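Local coordinates for FAD:protein FMN transferase (Pseudomonas stutzeri ATCC 14405 = CCUG 16156, PDB 5MGY) that matures the NosR protein required for nitrous oxide reduction, probably by transferring FMN from FAD to a threonine of its target in a magnesium-dependent reaction, at residues 40-45 with 165-170; 50-55 with 77-82; 199-204 with 217-222. All blocks are in the same frame, centred on the assembly; numbering follows the deposited sequence.

Contact 1. Residues 40-45 with 165-170. Unlike the reference sequence in segment 40-45: Gly40 (reference Ser), Ile45 (reference Leu).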
loop_
_atom_site.group_PDB
_atom_site.type_symbol
_atom_site.label_atom_id
_atom_site.label_comp_id
_atom_site.label_asym_id
_atom_site.label_seq_id
_atom_site.Cartn_x
_atom_site.Cartn_y
_atom_site.Cartn_z
ATOM N N GLY A 40 12.694 -3.751 18.619
ATOM C CA GLY A 40 11.600 -3.459 19.522
ATOM C C GLY A 40 10.800 -2.202 19.178
ATOM O O GLY A 40 9.589 -2.205 19.381
ATOM N N GLU A 41 11.442 -1.134 18.694
ATOM C CA GLU A 41 10.693 0.046 18.199
ATOM C C GLU A 41 9.775 -0.291 16.974
ATOM O O GLU A 41 8.635 0.161 16.882
ATOM C CB GLU A 41 11.660 1.190 17.858
ATOM C CG GLU A 41 12.288 1.874 19.080
ATOM C CD GLU A 41 11.501 3.076 19.597
ATOM O OE1 GLU A 41 10.571 3.580 18.916
ATOM O OE2 GLU A 41 11.858 3.573 20.674
ATOM N N VAL A 42 10.300 -1.149 16.098
ATOM C CA VAL A 42 9.541 -1.573 14.942
ATOM C C VAL A 42 8.399 -2.484 15.339
ATOM O O VAL A 42 7.357 -2.492 14.687
ATOM C CB VAL A 42 10.394 -2.281 13.849
ATOM C CG1 VAL A 42 9.515 -2.909 12.764
ATOM C CG2 VAL A 42 11.328 -1.296 13.168
ATOM N N GLU A 43 8.596 -3.283 16.370
ATOM C CA GLU A 43 7.557 -4.214 16.756
ATOM C C GLU A 43 6.441 -3.496 17.462
ATOM O O GLU A 43 5.294 -3.865 17.326
ATOM C CB GLU A 43 8.127 -5.301 17.620
ATOM C CG GLU A 43 7.416 -6.637 17.421
ATOM C CD GLU A 43 7.995 -7.440 16.275
ATOM O OE1 GLU A 43 7.227 -7.935 15.450
ATOM O OE2 GLU A 43 9.232 -7.597 16.220
ATOM N N ALA A 44 6.796 -2.466 18.196
ATOM C CA ALA A 44 5.843 -1.659 18.908
ATOM C C ALA A 44 4.917 -0.996 17.934
ATOM O O ALA A 44 3.736 -1.007 18.125
ATOM C CB ALA A 44 6.553 -0.581 19.722
ATOM N N ILE A 45 5.484 -0.470 16.874
ATOM C CA ILE A 45 4.741 0.277 15.901
ATOM C C ILE A 45 3.756 -0.623 15.219
ATOM O O ILE A 45 2.643 -0.220 14.965
ATOM C CB ILE A 45 5.697 0.841 14.861
ATOM C CG1 ILE A 45 6.647 1.798 15.575
ATOM C CG2 ILE A 45 4.955 1.539 13.709
ATOM C CD1 ILE A 45 7.763 2.308 14.693
ATOM N N ASP A 165 6.621 4.532 6.746
ATOM C CA ASP A 165 6.871 5.937 7.013
ATOM C C ASP A 165 7.032 6.099 8.521
ATOM O O ASP A 165 8.000 6.741 8.937
ATOM C CB ASP A 165 5.798 6.883 6.455
ATOM C CG ASP A 165 5.829 7.038 4.928
ATOM O OD1 ASP A 165 6.901 6.858 4.287
ATOM O OD2 ASP A 165 4.763 7.395 4.325
ATOM N N LEU A 166 6.157 5.477 9.320
ATOM C CA LEU A 166 6.289 5.562 10.780
ATOM C C LEU A 166 7.611 5.000 11.302
ATOM O O LEU A 166 8.253 5.623 12.139
ATOM C CB LEU A 166 5.103 4.925 11.529
ATOM C CG LEU A 166 3.740 5.646 11.388
ATOM C CD1 LEU A 166 2.637 4.735 11.974
ATOM C CD2 LEU A 166 3.726 7.091 11.939
ATOM N N VAL A 167 8.022 3.851 10.803
ATOM C CA VAL A 167 9.288 3.291 11.203
ATOM C C VAL A 167 10.421 4.252 10.858
ATOM O O VAL A 167 11.276 4.487 11.660
ATOM C CB VAL A 167 9.520 1.904 10.589
ATOM C CG1 VAL A 167 10.966 1.446 10.789
ATOM C CG2 VAL A 167 8.557 0.919 11.228
ATOM N N ILE A 168 10.395 4.841 9.680
ATOM C CA ILE A 168 11.410 5.833 9.319
ATOM C C ILE A 168 11.400 7.096 10.214
ATOM O O ILE A 168 12.440 7.629 10.531
ATOM C CB ILE A 168 11.325 6.178 7.825
ATOM C CG1 ILE A 168 11.809 4.978 7.015
ATOM C CG2 ILE A 168 12.176 7.397 7.467
ATOM C CD1 ILE A 168 11.585 5.099 5.507
ATOM N N ASP A 169 10.261 7.603 10.618
ATOM C CA ASP A 169 10.284 8.756 11.515
ATOM C C ASP A 169 11.059 8.394 12.792
ATOM O O ASP A 169 11.807 9.218 13.322
ATOM C CB ASP A 169 8.869 9.258 11.839
ATOM C CG ASP A 169 8.142 9.843 10.599
ATOM O OD1 ASP A 169 8.790 10.192 9.583
ATOM O OD2 ASP A 169 6.890 9.950 10.615
ATOM N N ARG A 170 10.892 7.152 13.247
ATOM C CA ARG A 170 11.521 6.677 14.471
ATOM C C ARG A 170 12.979 6.424 14.396
ATOM O O ARG A 170 13.661 6.649 15.381
ATOM C CB ARG A 170 10.903 5.387 14.978
ATOM C CG ARG A 170 9.643 5.635 15.785
ATOM C CD ARG A 170 9.829 6.557 16.991
ATOM N NE ARG A 170 10.750 6.030 18.010
ATOM C CZ ARG A 170 11.234 6.753 19.032
ATOM N NH1 ARG A 170 10.915 8.049 19.132
ATOM N NH2 ARG A 170 12.056 6.196 19.935
#
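Glu41, Val42 and Ile45 of helix 35-53 face Leu166, Val167 and Arg170 of helix 159-173, the two segment axes pointing 143° apart and approaching to 10.0 Å. This roughly antiparallel helix pair lies on the eight-stranded sheet, where Val42 rests on Tyr22 and Val24 of strand 21-28 and Val167 on Val181 and Ile183 of strand 179-183. Beside the sheet the two valines meet through their methyl branches, Val42 CG2 standing 3.6 Å from Val167 CG1. Ile45 reaches over with two branches: CD1 lies 3.8 Å from Val167 CG2 and 4.0 Å from Arg170 CG, CG2 4.0 Å from Leu166 CB. Farther along, a salt bridge closes the interface. The Arg170 chain, bent at chi2 and chi3, crosses the Glu41 side chain at about a right angle and grips its carboxylate side-on with two nitrogens. An alanine in place of Arg170 would probably leave the Glu41 carboxylate without this charged mate and open a gap beside Ile45 CD1. Both nitrogens approach from above the carboxylate plane, and the two flat groups are turned 23° apart. Arg170 NE meets Glu41 OE1 at 2.6 Å, and Arg170 NH2 meets Glu41 OE2 at 2.7 Å.

Contact 2. Residues 50-55 with 77-82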
loop_
_atom_site.group_PDB
_atom_site.type_symbol
_atom_site.label_atom_id
_atom_site.label_comp_id
_atom_site.label_asym_id
_atom_site.label_seq_id
_atom_site.Cartn_x
_atom_site.Cartn_y
_atom_site.Cartn_z
ATOM N N ASP A 50 -1.812 -2.893 14.253
ATOM C CA ASP A 50 -2.698 -4.027 14.287
ATOM C C ASP A 50 -3.891 -3.764 15.236
ATOM O O ASP A 50 -5.005 -4.113 14.957
ATOM C CB ASP A 50 -1.911 -5.203 14.760
ATOM C CG ASP A 50 -2.455 -6.529 14.262
ATOM O OD1 ASP A 50 -1.750 -7.302 13.741
ATOM O OD2 ASP A 50 -3.555 -6.966 14.408
ATOM N N LYS A 51 -3.638 -3.136 16.355
ATOM C CA LYS A 51 -4.668 -2.908 17.348
ATOM C C LYS A 51 -5.638 -1.859 16.851
ATOM O O LYS A 51 -6.795 -1.996 17.111
ATOM C CB LYS A 51 -4.026 -2.466 18.692
ATOM C CG LYS A 51 -4.889 -2.679 19.901
ATOM C CD LYS A 51 -5.787 -1.500 20.206
ATOM C CE LYS A 51 -6.902 -1.937 21.153
ATOM N NZ LYS A 51 -8.066 -1.014 21.073
ATOM N N GLN A 52 -5.140 -0.805 16.200
ATOM C CA GLN A 52 -5.961 0.315 15.735
ATOM C C GLN A 52 -6.690 -0.058 14.407
ATOM O O GLN A 52 -7.890 0.152 14.299
ATOM C CB GLN A 52 -5.136 1.645 15.617
ATOM C CG GLN A 52 -4.544 2.190 16.926
ATOM C CD GLN A 52 -4.014 3.624 16.837
ATOM O OE1 GLN A 52 -4.635 4.502 16.288
ATOM N NE2 GLN A 52 -2.882 3.865 17.405
ATOM N N LEU A 53 -6.008 -0.690 13.454
ATOM C CA LEU A 53 -6.489 -0.722 12.036
ATOM C C LEU A 53 -6.847 -2.071 11.445
ATOM O O LEU A 53 -7.475 -2.083 10.436
ATOM C CB LEU A 53 -5.443 -0.154 11.098
ATOM C CG LEU A 53 -4.737 1.152 11.423
ATOM C CD1 LEU A 53 -3.620 1.379 10.433
ATOM C CD2 LEU A 53 -5.719 2.285 11.364
ATOM N N SER A 54 -6.410 -3.192 12.004
ATOM C CA SER A 54 -6.771 -4.497 11.444
ATOM C C SER A 54 -8.232 -4.877 11.624
ATOM O O SER A 54 -8.749 -4.936 12.715
ATOM C CB SER A 54 -5.986 -5.598 12.085
ATOM O OG SER A 54 -6.316 -6.811 11.469
ATOM N N THR A 55 -8.857 -5.173 10.508
ATOM C CA THR A 55 -10.137 -5.838 10.442
ATOM C C THR A 55 -10.076 -7.338 10.739
ATOM O O THR A 55 -11.102 -7.951 10.800
ATOM C CB THR A 55 -10.835 -5.630 9.043
ATOM O OG1 THR A 55 -9.969 -6.008 7.985
ATOM C CG2 THR A 55 -11.184 -4.193 8.821
ATOM N N PRO A 77 -8.821 6.869 17.449
ATOM C CA PRO A 77 -7.466 7.343 17.652
ATOM C C PRO A 77 -6.837 8.127 16.471
ATOM O O PRO A 77 -7.401 8.194 15.363
ATOM C CB PRO A 77 -6.701 6.064 17.944
ATOM C CG PRO A 77 -7.609 4.919 17.751
ATOM C CD PRO A 77 -8.895 5.422 17.220
ATOM N N ASP A 78 -5.681 8.736 16.744
ATOM C CA ASP A 78 -4.935 9.562 15.771
ATOM C C ASP A 78 -4.658 8.881 14.433
ATOM O O ASP A 78 -4.979 9.455 13.399
ATOM C CB ASP A 78 -3.620 10.046 16.420
ATOM C CG ASP A 78 -3.845 11.184 17.475
ATOM O OD1 ASP A 78 -4.970 11.776 17.604
ATOM O OD2 ASP A 78 -2.852 11.493 18.171
ATOM N N MET A 79 -4.092 7.667 14.484
ATOM C CA MET A 79 -3.786 6.891 13.290
ATOM C C MET A 79 -4.948 6.803 12.348
ATOM O O MET A 79 -4.760 6.966 11.133
ATOM C CB MET A 79 -3.424 5.452 13.588
ATOM C CG MET A 79 -1.977 5.255 13.864
ATOM S SD MET A 79 -1.672 3.492 14.067
ATOM C CE MET A 79 -0.045 3.635 14.885
ATOM N N VAL A 80 -6.120 6.449 12.887
ATOM C CA VAL A 80 -7.262 6.117 12.053
ATOM C C VAL A 80 -7.686 7.384 11.333
ATOM O O VAL A 80 -8.003 7.347 10.145
ATOM C CB VAL A 80 -8.401 5.534 12.868
ATOM C CG1 VAL A 80 -9.662 5.434 12.022
ATOM C CG2 VAL A 80 -8.029 4.189 13.395
ATOM N N ARG A 81 -7.653 8.494 12.054
ATOM C CA ARG A 81 -8.022 9.787 11.508
ATOM C C ARG A 81 -6.968 10.321 10.582
ATOM O O ARG A 81 -7.309 10.904 9.575
ATOM C CB ARG A 81 -8.357 10.795 12.612
ATOM C CG ARG A 81 -9.788 10.596 13.067
ATOM C CD ARG A 81 -10.244 11.391 14.288
ATOM N NE ARG A 81 -9.457 11.093 15.494
ATOM C CZ ARG A 81 -8.386 11.787 15.897
ATOM N NH1 ARG A 81 -7.938 12.840 15.179
ATOM N NH2 ARG A 81 -7.747 11.416 17.013
ATOM N N GLU A 82 -5.692 10.118 10.897
ATOM C CA GLU A 82 -4.647 10.451 9.952
ATOM C C GLU A 82 -4.897 9.679 8.610
ATOM O O GLU A 82 -4.883 10.258 7.538
ATOM C CB GLU A 82 -3.231 10.167 10.540
ATOM C CG GLU A 82 -2.085 10.918 9.824
ATOM C CD GLU A 82 -0.674 10.412 10.122
ATOM O OE1 GLU A 82 0.273 10.645 9.287
ATOM O OE2 GLU A 82 -0.520 9.800 11.204
#
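Gln52 and Leu53, at the C-terminal end of helix 35-53, meet Pro77, Met79 and Val80 at the start of helix 78-93, a helix-helix contact between the last turn of one and the first turn of the other, with no hydrogen bond across it. Gln52 does most of the reaching. Its CG stands anti to its carbonyl carbon (chi1 -63°), and the chain beyond is extended, which carries the amide across to the first turn of the other helix. There Gln52 OE1 lies among aliphatic carbons, 3.1 Å from Pro77 CB and equally near Met79 CB. The Gln52 chain slides past the proline ring in the opposite direction and crosses the Met79 chain at about a right angle. Met79, itself extended beyond CG, runs its sulphur beside the amide, with SD 3.6 Å from Gln52 NE2 and CE a little farther on. Next to this mixed patch is an apolar one: Leu53 CD2 touches Val80 CG2 at 3.6 Å as the two side chains pass in opposite senses.

In the second shell, Gln52 also touches Asp61 and bonds through its backbone to Val62 of helix 61-67, while Met79 also packs on Gln48 and Leu49 of helix 35-53 and on Tyr162 of helix 159-173. Leu53 leans on Phe155, its side chain about 10 Å from those of the magnesium ligands Ser157 and Asp271. The far helix begins with Pro77 at its N-cap position. Its opening turn is tied on the side turned from Gln52 by a salt bridge between residues three apart, and Arg81 NE also bonds to Met76 O. In that bridge Arg81 NH2 reaches the anti lone pair of Asp78 OD1 at 2.9 Å, tilted 23° from the guanidinium plane.

Contact 3. Residues 199-204 with 217-222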
loop_
_atom_site.group_PDB
_atom_site.type_symbol
_atom_site.label_atom_id
_atom_site.label_comp_id
_atom_site.label_asym_id
_atom_site.label_seq_id
_atom_site.Cartn_x
_atom_site.Cartn_y
_atom_site.Cartn_z
ATOM N N TRP A 199 21.402 2.533 -1.955
ATOM C CA TRP A 199 20.372 1.531 -1.813
ATOM C C TRP A 199 19.653 1.321 -3.180
ATOM O O TRP A 199 19.241 2.256 -3.862
ATOM C CB TRP A 199 19.375 1.975 -0.751
ATOM C CG TRP A 199 19.974 2.205 0.622
ATOM C CD1 TRP A 199 20.181 3.417 1.218
ATOM C CD2 TRP A 199 20.365 1.208 1.573
ATOM N NE1 TRP A 199 20.699 3.240 2.460
ATOM C CE2 TRP A 199 20.809 1.896 2.717
ATOM C CE3 TRP A 199 20.318 -0.189 1.590
ATOM C CZ2 TRP A 199 21.266 1.235 3.862
ATOM C CZ3 TRP A 199 20.771 -0.851 2.714
ATOM C CH2 TRP A 199 21.265 -0.132 3.837
ATOM N N ARG A 200 19.495 0.070 -3.562
ATOM C CA ARG A 200 18.885 -0.255 -4.820
ATOM C C ARG A 200 17.766 -1.254 -4.690
ATOM O O ARG A 200 17.847 -2.217 -3.889
ATOM C CB ARG A 200 19.942 -0.888 -5.693
ATOM C CG ARG A 200 21.221 -0.078 -5.858
ATOM C CD ARG A 200 22.100 -0.783 -6.866
ATOM N NE ARG A 200 22.610 0.194 -7.811
ATOM C CZ ARG A 200 23.883 0.541 -7.912
ATOM N NH1 ARG A 200 24.812 -0.009 -7.112
ATOM N NH2 ARG A 200 24.228 1.467 -8.794
ATOM N N ILE A 201 16.726 -1.047 -5.480
ATOM C CA ILE A 201 15.682 -2.037 -5.589
ATOM C C ILE A 201 15.636 -2.457 -7.082
ATOM O O ILE A 201 16.114 -1.745 -7.999
ATOM C CB ILE A 201 14.338 -1.503 -4.973
ATOM C CG1 ILE A 201 13.284 -2.606 -4.705
ATOM C CG2 ILE A 201 13.687 -0.464 -5.871
ATOM C CD1 ILE A 201 13.682 -3.787 -3.816
ATOM N N ALA A 202 15.081 -3.651 -7.296
ATOM C CA ALA A 202 14.738 -4.169 -8.631
ATOM C C ALA A 202 13.219 -4.176 -8.862
ATOM O O ALA A 202 12.466 -4.725 -8.044
ATOM C CB ALA A 202 15.262 -5.592 -8.761
ATOM N N ILE A 203 12.768 -3.594 -9.971
ATOM C CA ILE A 203 11.407 -3.781 -10.400
ATOM C C ILE A 203 11.429 -4.878 -11.459
ATOM O O ILE A 203 12.285 -4.828 -12.373
ATOM C CB ILE A 203 10.842 -2.487 -10.957
ATOM C CG1 ILE A 203 10.873 -1.423 -9.866
ATOM C CG2 ILE A 203 9.406 -2.708 -11.427
ATOM C CD1 ILE A 203 10.834 0.013 -10.321
ATOM N N GLU A 204 10.503 -5.844 -11.336
ATOM C CA GLU A 204 10.347 -6.880 -12.363
ATOM C C GLU A 204 9.766 -6.301 -13.673
ATOM O O GLU A 204 8.844 -5.450 -13.664
ATOM C CB GLU A 204 9.462 -8.035 -11.876
ATOM C CG GLU A 204 10.063 -8.933 -10.811
ATOM C CD GLU A 204 11.338 -9.616 -11.277
ATOM O OE1 GLU A 204 11.310 -10.508 -12.165
ATOM O OE2 GLU A 204 12.375 -9.243 -10.751
ATOM N N VAL A 217 16.847 0.610 -9.738
ATOM C CA VAL A 217 16.794 2.008 -9.367
ATOM C C VAL A 217 17.454 2.239 -8.014
ATOM O O VAL A 217 17.489 1.384 -7.148
ATOM C CB VAL A 217 15.338 2.575 -9.353
ATOM C CG1 VAL A 217 14.709 2.404 -10.736
ATOM C CG2 VAL A 217 14.468 1.952 -8.260
ATOM N N GLU A 218 17.930 3.455 -7.856
ATOM C CA GLU A 218 18.594 3.902 -6.687
ATOM C C GLU A 218 17.580 4.697 -5.852
ATOM O O GLU A 218 17.012 5.644 -6.342
ATOM C CB GLU A 218 19.833 4.708 -7.116
ATOM C CG GLU A 218 20.765 3.822 -7.974
ATOM C CD GLU A 218 22.048 4.499 -8.434
ATOM O OE1 GLU A 218 22.280 5.688 -8.015
ATOM O OE2 GLU A 218 22.796 3.803 -9.194
ATOM N N LEU A 219 17.304 4.279 -4.614
ATOM C CA LEU A 219 16.357 4.989 -3.767
ATOM C C LEU A 219 17.102 5.829 -2.772
ATOM O O LEU A 219 17.927 5.315 -2.011
ATOM C CB LEU A 219 15.468 4.012 -3.019
ATOM C CG LEU A 219 14.550 3.124 -3.868
ATOM C CD1 LEU A 219 13.870 2.065 -3.035
ATOM C CD2 LEU A 219 13.485 3.937 -4.542
ATOM N N ASP A 220 16.844 7.126 -2.784
ATOM C CA ASP A 220 17.453 8.045 -1.806
ATOM C C ASP A 220 16.372 9.060 -1.451
ATOM O O ASP A 220 16.248 10.095 -2.063
ATOM C CB ASP A 220 18.740 8.728 -2.355
ATOM C CG ASP A 220 19.533 9.581 -1.272
ATOM O OD1 ASP A 220 20.572 10.207 -1.619
ATOM O OD2 ASP A 220 19.151 9.647 -0.087
ATOM N N GLY A 221 15.579 8.727 -0.447
ATOM C CA GLY A 221 14.497 9.578 0.016
ATOM C C GLY A 221 13.192 9.264 -0.664
ATOM O O GLY A 221 12.302 10.084 -0.669
ATOM N N MET A 222 13.043 8.041 -1.165
ATOM C CA MET A 222 11.871 7.671 -1.956
ATOM C C MET A 222 11.347 6.297 -1.548
ATOM O O MET A 222 12.131 5.367 -1.386
ATOM C CB MET A 222 12.287 7.639 -3.453
ATOM C CG MET A 222 12.664 8.983 -4.063
ATOM S SD MET A 222 11.158 9.909 -4.260
ATOM C CE MET A 222 11.547 11.020 -5.611
#
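Arg200 and Glu218 share the same first torsion, CG anti to the carbonyl carbon (chi1 -53° and -59°), which sets both CG atoms beside their backbone N. The two chains run side by side, pointing the same way. Glu218 stays extended beyond CG, while Arg200 bends at chi3. Their ends then join in a salt bridge, Arg200 NH2 standing 2.8 Å from Glu218 OE2. As a hydrogen bond it is weak, bent to 126° at the hydrogen, and the two flat groups are turned steeply against each other. Beneath the pair, the backbones of Arg200 and Glu218 form a non-hydrogen-bonded antiparallel pair, where Arg200 CA points its hydrogen at Val217 O.

On the other face of the two strands the contact is apolar. Ile201 CG2 sits between its backbone N and carbonyl carbon, the crowded position, and from there touches both neighbours opposite: Val217 CG2 at 3.5 Å and Leu219 CD1 at 3.8 Å. Ile201 and Leu219 rest on Leu187 of strand 186-190, and Val217 on Phe318 of the C-terminal helix 312-318.

Ile201 and Val217 make a reciprocal hydrogen-bonded pair, with Ile201 N to Val217 O and Val217 N to Ile201 O both at 3.0 Å. Two residues along each strand, Leu219 N donates to Trp199 O at 2.9 Å. The indole of Trp199 is turned away from this pairing and bonds through NE1 to Ser178 OG. Beyond Leu219 the chain turns through Gly221, whose positive phi suits glycine, into strand 222-227 of the main sheet. Strands 199-205 and 213-219 thus form a two-stranded antiparallel beta hairpin, with the Arg200-Glu218 salt bridge on one face and an apolar cluster round Ile201 on the other, that packs beside the large sheet of this ApbE-family protein.

Overall arrangement
Contacts 1 and 2 are neighbours on helix 35-53: its middle takes part in contact 1 and its C-terminal end in contact 2, with centres 15 Å apart. They touch where Leu166 CD1 lies 4.1 Å from Met79 CE, so helices 35-53, 78-93 and 159-173 pack as a continuous group. Contact 2 approaches the metal site more closely: the Leu53 side chain is about 10 Å from that of the ligand Asp271, against about 12 Å for Leu166 of contact 1. From the bound magnesium ion itself the Leu53 side chain is about 12 Å. Contact 3 stands apart from the site, its centre 21 Å from that of contact 1 and 29 Å from that of contact 2, across the chain's centre from the latter.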